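Local coordinates for Isomerase/lactonizing enzyme (Agrobacterium fabrum str. C58, PDB 2NQL), which belongs to the mandelate racemase/muconate lactonizing enzyme family of the enolase superfamily and holds a sodium ion in its barrel domain, at residues Asp132-Arg143 with His366-Gly374; Gly319-Leu328 with Phe347-Met358. One frame throughout, in Å; residues are numbered along the deposited sequence. Where two conformers were deposited one is given.

Interaction 1: residues Asp132-Arg143 with His366-Gly374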
loop_
_atom_site.group_PDB
_atom_site.type_symbol
_atom_site.label_atom_id
_atom_site.label_comp_id
_atom_site.label_asym_id
_atom_site.label_seq_id
_atom_site.Cartn_x
_atom_site.Cartn_y
_atom_site.Cartn_z
ATOM N N ASP A 132 -10.685 9.387 -19.983
ATOM C CA ASP A 132 -11.887 10.196 -20.331
ATOM C C ASP A 132 -11.491 11.250 -21.374
ATOM O O ASP A 132 -12.138 11.398 -22.411
ATOM C CB ASP A 132 -12.450 10.856 -19.069
ATOM C CG ASP A 132 -13.793 11.559 -19.287
ATOM O OD1 ASP A 132 -14.438 11.359 -20.346
ATOM O OD2 ASP A 132 -14.208 12.324 -18.381
ATOM N N ILE A 133 -10.414 11.973 -21.100
ATOM C CA ILE A 133 -9.871 12.964 -22.046
ATOM C C ILE A 133 -9.477 12.320 -23.388
ATOM O O ILE A 133 -9.849 12.841 -24.456
ATOM C CB ILE A 133 -8.700 13.775 -21.407
ATOM C CG1 ILE A 133 -9.244 14.710 -20.316
ATOM C CG2 ILE A 133 -7.980 14.626 -22.464
ATOM C CD1 ILE A 133 -8.164 15.268 -19.371
ATOM N N ALA A 134 -8.761 11.198 -23.333
ATOM C CA ALA A 134 -8.303 10.488 -24.534
ATOM C C ALA A 134 -9.505 10.175 -25.430
ATOM O O ALA A 134 -9.475 10.398 -26.645
ATOM C CB ALA A 134 -7.562 9.186 -24.153
ATOM N N GLY A 135 -10.578 9.699 -24.810
ATOM C CA GLY A 135 -11.774 9.307 -25.566
ATOM C C GLY A 135 -12.447 10.499 -26.201
ATOM O O GLY A 135 -12.742 10.469 -27.401
ATOM N N GLN A 136 -12.681 11.542 -25.411
ATOM C CA GLN A 136 -13.243 12.794 -25.912
ATOM C C GLN A 136 -12.468 13.392 -27.079
ATOM O O GLN A 136 -13.068 13.794 -28.085
ATOM C CB GLN A 136 -13.344 13.832 -24.815
ATOM C CG GLN A 136 -14.447 13.529 -23.789
ATOM C CD GLN A 136 -14.565 14.634 -22.778
ATOM O OE1 GLN A 136 -14.812 15.788 -23.139
ATOM N NE2 GLN A 136 -14.369 14.299 -21.492
ATOM N N GLU A 137 -11.141 13.448 -26.941
ATOM C CA GLU A 137 -10.271 13.929 -28.018
ATOM C C GLU A 137 -10.319 13.057 -29.279
ATOM O O GLU A 137 -10.229 13.571 -30.399
ATOM C CB GLU A 137 -8.826 14.065 -27.497
ATOM C CG GLU A 137 -8.678 15.287 -26.580
ATOM C CD GLU A 137 -7.259 15.477 -25.992
ATOM O OE1 GLU A 137 -6.538 14.482 -25.774
ATOM O OE2 GLU A 137 -6.901 16.645 -25.732
ATOM N N ALA A 138 -10.493 11.754 -29.099
ATOM C CA ALA A 138 -10.664 10.825 -30.226
ATOM C C ALA A 138 -12.104 10.766 -30.781
ATOM O O ALA A 138 -12.336 10.158 -31.829
ATOM C CB ALA A 138 -10.194 9.442 -29.831
ATOM N N GLY A 139 -13.064 11.361 -30.069
ATOM C CA GLY A 139 -14.499 11.193 -30.378
ATOM C C GLY A 139 -14.989 9.755 -30.265
ATOM O O GLY A 139 -15.856 9.321 -31.037
ATOM N N LYS A 140 -14.430 9.017 -29.303
ATOM C CA LYS A 140 -14.697 7.590 -29.094
ATOM C C LYS A 140 -14.984 7.356 -27.615
ATOM O O LYS A 140 -14.343 7.975 -26.766
ATOM C CB LYS A 140 -13.477 6.727 -29.460
ATOM C CG LYS A 140 -12.995 6.821 -30.923
ATOM C CD LYS A 140 -14.016 6.227 -31.873
ATOM C CE LYS A 140 -13.455 6.145 -33.290
ATOM N NZ LYS A 140 -14.497 5.666 -34.241
ATOM N N SER A 141 -15.914 6.446 -27.312
ATOM C CA SER A 141 -16.087 5.960 -25.932
ATOM C C SER A 141 -14.771 5.311 -25.511
ATOM O O SER A 141 -13.976 4.858 -26.361
ATOM C CB SER A 141 -17.226 4.933 -25.858
ATOM O OG SER A 141 -16.864 3.785 -26.606
ATOM N N ILE A 142 -14.508 5.278 -24.202
ATOM C CA ILE A 142 -13.324 4.543 -23.723
ATOM C C ILE A 142 -13.314 3.094 -24.247
ATOM O O ILE A 142 -12.289 2.604 -24.721
ATOM C CB ILE A 142 -13.212 4.598 -22.180
ATOM C CG1 ILE A 142 -12.765 6.008 -21.754
ATOM C CG2 ILE A 142 -12.293 3.459 -21.643
ATOM C CD1 ILE A 142 -12.924 6.251 -20.261
ATOM N N ARG A 143 -14.459 2.422 -24.229
ATOM C CA ARG A 143 -14.469 1.047 -24.683
ATOM C C ARG A 143 -14.066 0.902 -26.148
ATOM O O ARG A 143 -13.366 -0.058 -26.500
ATOM C CB ARG A 143 -15.774 0.321 -24.352
ATOM C CG ARG A 143 -17.042 0.803 -25.092
ATOM C CD ARG A 143 -18.255 0.178 -24.399
ATOM N NE ARG A 143 -19.562 0.633 -24.887
ATOM C CZ ARG A 143 -20.124 1.800 -24.598
ATOM N NH1 ARG A 143 -19.486 2.707 -23.853
ATOM N NH2 ARG A 143 -21.327 2.079 -25.084
ATOM N N HIS A 366 -26.585 -1.131 -18.668
ATOM C CA HIS A 366 -26.552 -0.458 -19.966
ATOM C C HIS A 366 -25.556 0.693 -19.964
ATOM O O HIS A 366 -25.691 1.664 -19.193
ATOM C CB HIS A 366 -27.944 0.087 -20.292
ATOM C CG HIS A 366 -28.967 -0.988 -20.461
ATOM N ND1 HIS A 366 -29.398 -1.409 -21.697
ATOM C CD2 HIS A 366 -29.598 -1.772 -19.553
ATOM C CE1 HIS A 366 -30.281 -2.382 -21.543
ATOM N NE2 HIS A 366 -30.414 -2.628 -20.251
ATOM N N LEU A 367 -24.571 0.596 -20.851
ATOM C CA LEU A 367 -23.426 1.512 -20.810
ATOM C C LEU A 367 -23.788 2.870 -21.395
ATOM O O LEU A 367 -24.648 2.941 -22.276
ATOM C CB LEU A 367 -22.249 0.905 -21.585
ATOM C CG LEU A 367 -21.396 0.003 -20.677
ATOM C CD1 LEU A 367 -22.038 -1.326 -20.268
ATOM C CD2 LEU A 367 -20.064 -0.216 -21.269
ATOM N N PRO A 368 -23.099 3.948 -20.955
ATOM C CA PRO A 368 -23.378 5.261 -21.514
ATOM C C PRO A 368 -22.873 5.344 -22.953
ATOM O O PRO A 368 -22.075 4.487 -23.375
ATOM C CB PRO A 368 -22.594 6.208 -20.590
ATOM C CG PRO A 368 -21.491 5.390 -20.093
ATOM C CD PRO A 368 -22.010 4.001 -19.955
ATOM N N SER A 369 -23.343 6.342 -23.697
ATOM C CA SER A 369 -23.159 6.371 -25.161
ATOM C C SER A 369 -22.034 7.299 -25.630
ATOM O O SER A 369 -21.471 7.106 -26.718
ATOM C CB SER A 369 -24.455 6.769 -25.846
ATOM O OG SER A 369 -25.517 5.904 -25.469
ATOM N N GLY A 370 -21.712 8.300 -24.814
ATOM C CA GLY A 370 -20.866 9.413 -25.260
ATOM C C GLY A 370 -19.381 9.046 -25.409
ATOM O O GLY A 370 -18.951 7.951 -25.016
ATOM N N PRO A 371 -18.583 9.953 -25.988
ATOM C CA PRO A 371 -17.129 9.716 -25.993
ATOM C C PRO A 371 -16.518 9.848 -24.607
ATOM O O PRO A 371 -17.122 10.456 -23.736
ATOM C CB PRO A 371 -16.596 10.833 -26.877
ATOM C CG PRO A 371 -17.611 11.900 -26.793
ATOM C CD PRO A 371 -18.933 11.199 -26.687
ATOM N N GLY A 372 -15.317 9.297 -24.430
ATOM C CA GLY A 372 -14.671 9.229 -23.117
ATOM C C GLY A 372 -15.443 8.315 -22.180
ATOM O O GLY A 372 -15.903 7.220 -22.545
ATOM N N LEU A 373 -15.578 8.789 -20.954
ATOM C CA LEU A 373 -16.245 8.054 -19.904
ATOM C C LEU A 373 -17.750 7.909 -20.195
ATOM O O LEU A 373 -18.358 6.875 -19.867
ATOM C CB LEU A 373 -15.995 8.815 -18.605
ATOM C CG LEU A 373 -16.236 8.153 -17.270
ATOM C CD1 LEU A 373 -15.314 6.970 -17.103
ATOM C CD2 LEU A 373 -16.012 9.220 -16.195
ATOM N N GLY A 374 -18.336 8.946 -20.803
ATOM C CA GLY A 374 -19.767 8.957 -21.142
ATOM C C GLY A 374 -20.648 9.504 -20.024
ATOM O O GLY A 374 -21.874 9.610 -20.184
HETATM O O HOH W 1 -17.117 11.647 -21.065
HETATM O O HOH W 2 -19.556 5.971 -23.448
#
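Asp132 and Leu373 meet where the end of helix 117-138 in the N-terminal domain receives a loop of the enolase-type barrel domain, and their side chains cross at about a right angle. With CG anti to the backbone N (chi1 -172°), the Asp132 carboxylate is carried to the loop. Asp132 OD1 then accepts a nearly straight 2.9 Å bond from Leu373 N, which comes in above the carboxylate plane. Gln136 NE2 approaches the same OD1 from the opposite face, while also bonding Val64 O, and water 1 donates to OD1 and to Pro371 O. Asp132 OD2 is taken by Trp66 N, so the carboxylate ties the loop to both helix and sheet of the N-terminal domain.

Gly372, in the type II' turn from Pro371 to Gly374, packs backbone against backbone on Gly135, with their CA atoms 3.8 Å apart. After the Schellman motif at Gly139, the chain runs alongside this turn: Gly372 N donates to Lys140 O, and Ile142 N to Gly372 O, forming a single beta bridge between Ser141 and Gly372. Ile142 CD1 touches Leu373 CD1 at 4.0 Å.

At the other end, Arg143 extends across Leu367, whose CB lies over the centre of the guanidinium, 3.7 Å above its plane. Asp151 holds NH2 in a salt bridge and Gln329 takes a bond from NH1. Lying near the guanidinium plane, Pro368 O is gripped end-on by both terminal nitrogens, 3.2 Å from Arg143 NH1 and 3.0 Å from Arg143 NH2.

Interaction 2: residues Gly319-Leu328 with Phe347-Met358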
loop_
_atom_site.group_PDB
_atom_site.type_symbol
_atom_site.label_atom_id
_atom_site.label_comp_id
_atom_site.label_asym_id
_atom_site.label_seq_id
_atom_site.Cartn_x
_atom_site.Cartn_y
_atom_site.Cartn_z
ATOM N N GLY A 319 -19.872 5.434 -4.244
ATOM C CA GLY A 319 -19.181 6.384 -5.097
ATOM C C GLY A 319 -20.218 7.173 -5.864
ATOM O O GLY A 319 -21.418 6.892 -5.752
ATOM N N ALA A 320 -19.763 8.174 -6.616
ATOM C CA ALA A 320 -20.671 9.104 -7.310
ATOM C C ALA A 320 -21.167 8.516 -8.636
ATOM O O ALA A 320 -22.203 8.935 -9.168
ATOM C CB ALA A 320 -19.974 10.436 -7.555
ATOM N N GLY A 321 -20.430 7.545 -9.167
ATOM C CA GLY A 321 -20.790 6.945 -10.443
ATOM C C GLY A 321 -19.680 7.095 -11.480
ATOM O O GLY A 321 -19.752 6.478 -12.531
ATOM N N ILE A 322 -18.658 7.921 -11.187
ATOM C CA ILE A 322 -17.555 8.172 -12.153
ATOM C C ILE A 322 -16.649 6.930 -12.317
ATOM O O ILE A 322 -16.440 6.434 -13.443
ATOM C CB ILE A 322 -16.720 9.454 -11.758
ATOM C CG1 ILE A 322 -17.575 10.749 -11.732
ATOM C CG2 ILE A 322 -15.426 9.595 -12.600
ATOM C CD1 ILE A 322 -18.256 11.117 -13.023
ATOM N N PHE A 323 -16.103 6.418 -11.209
ATOM C CA PHE A 323 -15.402 5.144 -11.302
ATOM C C PHE A 323 -16.260 3.933 -11.660
ATOM O O PHE A 323 -15.762 2.995 -12.263
ATOM C CB PHE A 323 -14.380 4.879 -10.179
ATOM C CG PHE A 323 -14.972 4.697 -8.785
ATOM C CD1 PHE A 323 -15.751 3.583 -8.453
ATOM C CD2 PHE A 323 -14.653 5.600 -7.780
ATOM C CE1 PHE A 323 -16.244 3.410 -7.133
ATOM C CE2 PHE A 323 -15.140 5.455 -6.467
ATOM C CZ PHE A 323 -15.930 4.353 -6.142
ATOM N N LEU A 324 -17.549 3.974 -11.335
ATOM C CA LEU A 324 -18.417 2.892 -11.807
ATOM C C LEU A 324 -18.530 2.919 -13.346
ATOM O O LEU A 324 -18.428 1.883 -13.987
ATOM C CB LEU A 324 -19.805 2.968 -11.169
ATOM C CG LEU A 324 -20.768 1.871 -11.654
ATOM C CD1 LEU A 324 -20.242 0.484 -11.341
ATOM C CD2 LEU A 324 -22.144 2.104 -11.016
ATOM N N ALA A 325 -18.734 4.099 -13.919
ATOM C CA ALA A 325 -18.797 4.228 -15.366
ATOM C C ALA A 325 -17.504 3.743 -16.015
ATOM O O ALA A 325 -17.547 3.004 -16.996
ATOM C CB ALA A 325 -19.089 5.638 -15.768
ATOM N N ALA A 326 -16.366 4.131 -15.433
ATOM C CA ALA A 326 -15.061 3.563 -15.827
ATOM C C ALA A 326 -15.023 2.041 -15.760
ATOM O O ALA A 326 -14.549 1.403 -16.709
ATOM C CB ALA A 326 -13.937 4.195 -14.993
ATOM N N SER A 327 -15.537 1.454 -14.666
ATOM C CA SER A 327 -15.607 0.000 -14.522
ATOM C C SER A 327 -16.406 -0.617 -15.683
ATOM O O SER A 327 -15.971 -1.611 -16.256
ATOM C CB SER A 327 -16.232 -0.428 -13.179
ATOM O OG SER A 327 -16.076 -1.837 -12.989
ATOM N N LEU A 328 -17.564 -0.039 -15.997
ATOM C CA LEU A 328 -18.395 -0.563 -17.088
ATOM C C LEU A 328 -17.650 -0.501 -18.427
ATOM O O LEU A 328 -17.611 -1.502 -19.144
ATOM C CB LEU A 328 -19.744 0.181 -17.179
ATOM C CG LEU A 328 -20.629 0.244 -15.933
ATOM C CD1 LEU A 328 -21.983 0.805 -16.327
ATOM C CD2 LEU A 328 -20.779 -1.118 -15.247
ATOM N N PHE A 347 -26.597 3.088 -6.505
ATOM C CA PHE A 347 -26.780 3.465 -7.895
ATOM C C PHE A 347 -28.011 4.339 -8.104
ATOM O O PHE A 347 -27.927 5.375 -8.759
ATOM C CB PHE A 347 -26.855 2.202 -8.761
ATOM C CG PHE A 347 -26.856 2.460 -10.252
ATOM C CD1 PHE A 347 -25.666 2.389 -10.979
ATOM C CD2 PHE A 347 -28.041 2.765 -10.937
ATOM C CE1 PHE A 347 -25.644 2.622 -12.357
ATOM C CE2 PHE A 347 -28.032 3.003 -12.325
ATOM C CZ PHE A 347 -26.841 2.923 -13.041
ATOM N N GLU A 348 -29.157 3.901 -7.571
ATOM C CA GLU A 348 -30.417 4.627 -7.778
ATOM C C GLU A 348 -30.392 6.101 -7.350
ATOM O O GLU A 348 -30.602 6.980 -8.199
ATOM C CB GLU A 348 -31.646 3.812 -7.298
ATOM C CG GLU A 348 -31.814 2.523 -8.117
ATOM C CD GLU A 348 -32.941 1.595 -7.632
ATOM O OE1 GLU A 348 -33.155 1.443 -6.400
ATOM O OE2 GLU A 348 -33.599 1.006 -8.514
ATOM N N PRO A 349 -30.051 6.400 -6.066
ATOM C CA PRO A 349 -29.920 7.803 -5.644
ATOM C C PRO A 349 -28.896 8.659 -6.378
ATOM O O PRO A 349 -29.109 9.877 -6.488
ATOM C CB PRO A 349 -29.524 7.706 -4.171
ATOM C CG PRO A 349 -29.877 6.386 -3.741
ATOM C CD PRO A 349 -29.788 5.490 -4.939
ATOM N N ASN A 350 -27.803 8.087 -6.880
ATOM C CA ASN A 350 -26.806 8.895 -7.562
ATOM C C ASN A 350 -27.030 9.188 -9.073
ATOM O O ASN A 350 -26.212 9.838 -9.710
ATOM C CB ASN A 350 -25.388 8.411 -7.193
ATOM C CG ASN A 350 -25.164 8.319 -5.656
ATOM O OD1 ASN A 350 -26.017 8.719 -4.841
ATOM N ND2 ASN A 350 -24.024 7.766 -5.266
ATOM N N ARG A 351 -28.175 8.748 -9.630
ATOM C CA ARG A 351 -28.556 9.178 -10.988
ATOM C C ARG A 351 -28.572 10.715 -11.086
ATOM O O ARG A 351 -28.156 11.288 -12.096
ATOM C CB ARG A 351 -29.935 8.620 -11.386
ATOM C CG ARG A 351 -29.914 7.180 -11.873
ATOM C CD ARG A 351 -31.198 6.867 -12.669
ATOM N NE ARG A 351 -31.296 5.471 -13.116
ATOM C CZ ARG A 351 -31.849 4.522 -12.377
ATOM N NH1 ARG A 351 -32.310 4.841 -11.176
ATOM N NH2 ARG A 351 -31.937 3.267 -12.810
ATOM N N ARG A 352 -29.033 11.356 -10.008
ATOM C CA ARG A 352 -29.116 12.804 -9.891
ATOM C C ARG A 352 -27.750 13.475 -9.902
ATOM O O ARG A 352 -27.652 14.663 -10.178
ATOM C CB ARG A 352 -29.793 13.176 -8.577
ATOM C CG ARG A 352 -31.247 13.419 -8.731
ATOM C CD ARG A 352 -31.940 13.475 -7.392
ATOM N NE ARG A 352 -33.068 12.544 -7.406
ATOM C CZ ARG A 352 -33.096 11.393 -6.737
ATOM N NH1 ARG A 352 -34.159 10.606 -6.836
ATOM N NH2 ARG A 352 -32.062 11.019 -5.974
ATOM N N LEU A 353 -26.722 12.701 -9.569
ATOM C CA LEU A 353 -25.377 13.236 -9.411
ATOM C C LEU A 353 -24.613 13.215 -10.729
ATOM O O LEU A 353 -23.480 13.704 -10.808
ATOM C CB LEU A 353 -24.631 12.448 -8.326
ATOM C CG LEU A 353 -25.110 12.652 -6.868
ATOM C CD1 LEU A 353 -24.226 11.872 -5.888
ATOM C CD2 LEU A 353 -25.194 14.119 -6.465
ATOM N N LEU A 354 -25.232 12.652 -11.772
ATOM C CA LEU A 354 -24.542 12.442 -13.042
ATOM C C LEU A 354 -25.315 12.959 -14.247
ATOM O O LEU A 354 -26.549 12.801 -14.319
ATOM C CB LEU A 354 -24.343 10.945 -13.265
ATOM C CG LEU A 354 -23.456 10.197 -12.273
ATOM C CD1 LEU A 354 -23.591 8.728 -12.566
ATOM C CD2 LEU A 354 -22.013 10.662 -12.464
ATOM N N ASP A 355 -24.588 13.523 -15.203
ATOM C CA ASP A 355 -25.064 13.638 -16.614
ATOM C C ASP A 355 -24.512 12.471 -17.438
ATOM O O ASP A 355 -23.313 12.176 -17.383
ATOM C CB ASP A 355 -24.566 14.945 -17.268
ATOM C CG ASP A 355 -25.126 16.193 -16.615
ATOM O OD1 ASP A 355 -26.256 16.138 -16.077
ATOM O OD2 ASP A 355 -24.430 17.240 -16.649
ATOM N N GLY A 356 -25.369 11.812 -18.217
ATOM C CA GLY A 356 -24.961 10.621 -18.968
ATOM C C GLY A 356 -25.844 9.408 -18.746
ATOM O O GLY A 356 -26.225 9.108 -17.623
ATOM N N ASP A 357 -26.133 8.693 -19.828
ATOM C CA ASP A 357 -27.026 7.531 -19.810
ATOM C C ASP A 357 -26.381 6.204 -19.343
ATOM O O ASP A 357 -26.306 5.225 -20.084
ATOM C CB ASP A 357 -27.700 7.369 -21.188
ATOM C CG ASP A 357 -26.687 7.055 -22.324
ATOM O OD1 ASP A 357 -25.569 7.636 -22.363
ATOM O OD2 ASP A 357 -27.024 6.213 -23.186
ATOM N N MET A 358 -25.957 6.141 -18.091
ATOM C CA MET A 358 -25.568 4.871 -17.503
ATOM C C MET A 358 -26.797 4.295 -16.776
ATOM O O MET A 358 -27.399 4.985 -15.946
ATOM C CB MET A 358 -24.423 5.101 -16.494
ATOM C CG MET A 358 -24.016 3.844 -15.763
ATOM S SD MET A 358 -22.471 3.997 -14.813
ATOM C CE MET A 358 -22.855 5.326 -13.677
#
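Met358 lays its thioether along helix 322-331 of the enolase-type barrel domain, making the main apolar contact between this helix and the 347-358 segment. CG stands anti to the backbone N (chi1 176°) and the chain runs extended as far as Met358 SD, which lodges 3.6 Å from Leu328 CD1 and 3.7 Å from Ala325 CA. A bend at chi3 (59°) then turns Met358 CE toward the start of the helix, 3.5 Å from Gly321 O.

Next to the methionine, Leu324 directs CD2 at the edge of the Phe347 ring, 3.5 Å from Phe347 CD1, with the two side chains crossing at about a right angle. Leu354 fills the other end: its forked tip straddles Ala320 O, CD1 resting against Gly321 CA while Leu354 CD2 meets Ile322 CD1 at 3.8 Å. Gly321, the N-cap residue, lets Leu354 come this close because it carries no side chain there.

Further out, Phe347 is held by an edge-to-face pairing with Phe342, and Tyr365 of strand 364-366 touches Leu324, Leu328 and Phe347 together. Glu68 of the N-terminal domain accepts bonds from Ala320 N and Phe323 N, fixing the helix start. Asn350 has two conformers, so its polar link may not always be made; in the one given, Asn350 ND2, with its acceptor in the amide plane, donates to Gly319 O in the loop before the helix, at 2.8 Å and bent to 131° at the hydrogen.

Overall arrangement
The centres of interactions 1 and 2 lie about 14 Å apart, on the same side of the chain's centre. Along the sequence, 132-143 comes first, then both segments of interaction 2, then 366-374, so interaction 1 spans interaction 2. They touch directly: Ser369 OG probably hydrogen-bonds Asp357 OD2 at 2.8 Å, Leu373 CD1 packs on Ala326 N, and Leu367 CD2 lies against Leu328 O. Helix 322-331 connects them: it is one side of interaction 2, and its residues also pack against the 366-374 loop of interaction 1. Interaction 1 joins the N-terminal domain to the barrel domain; interaction 2 packs the barrel domain internally, the side chain of Leu324 lying about 12 Å from the sodium ion.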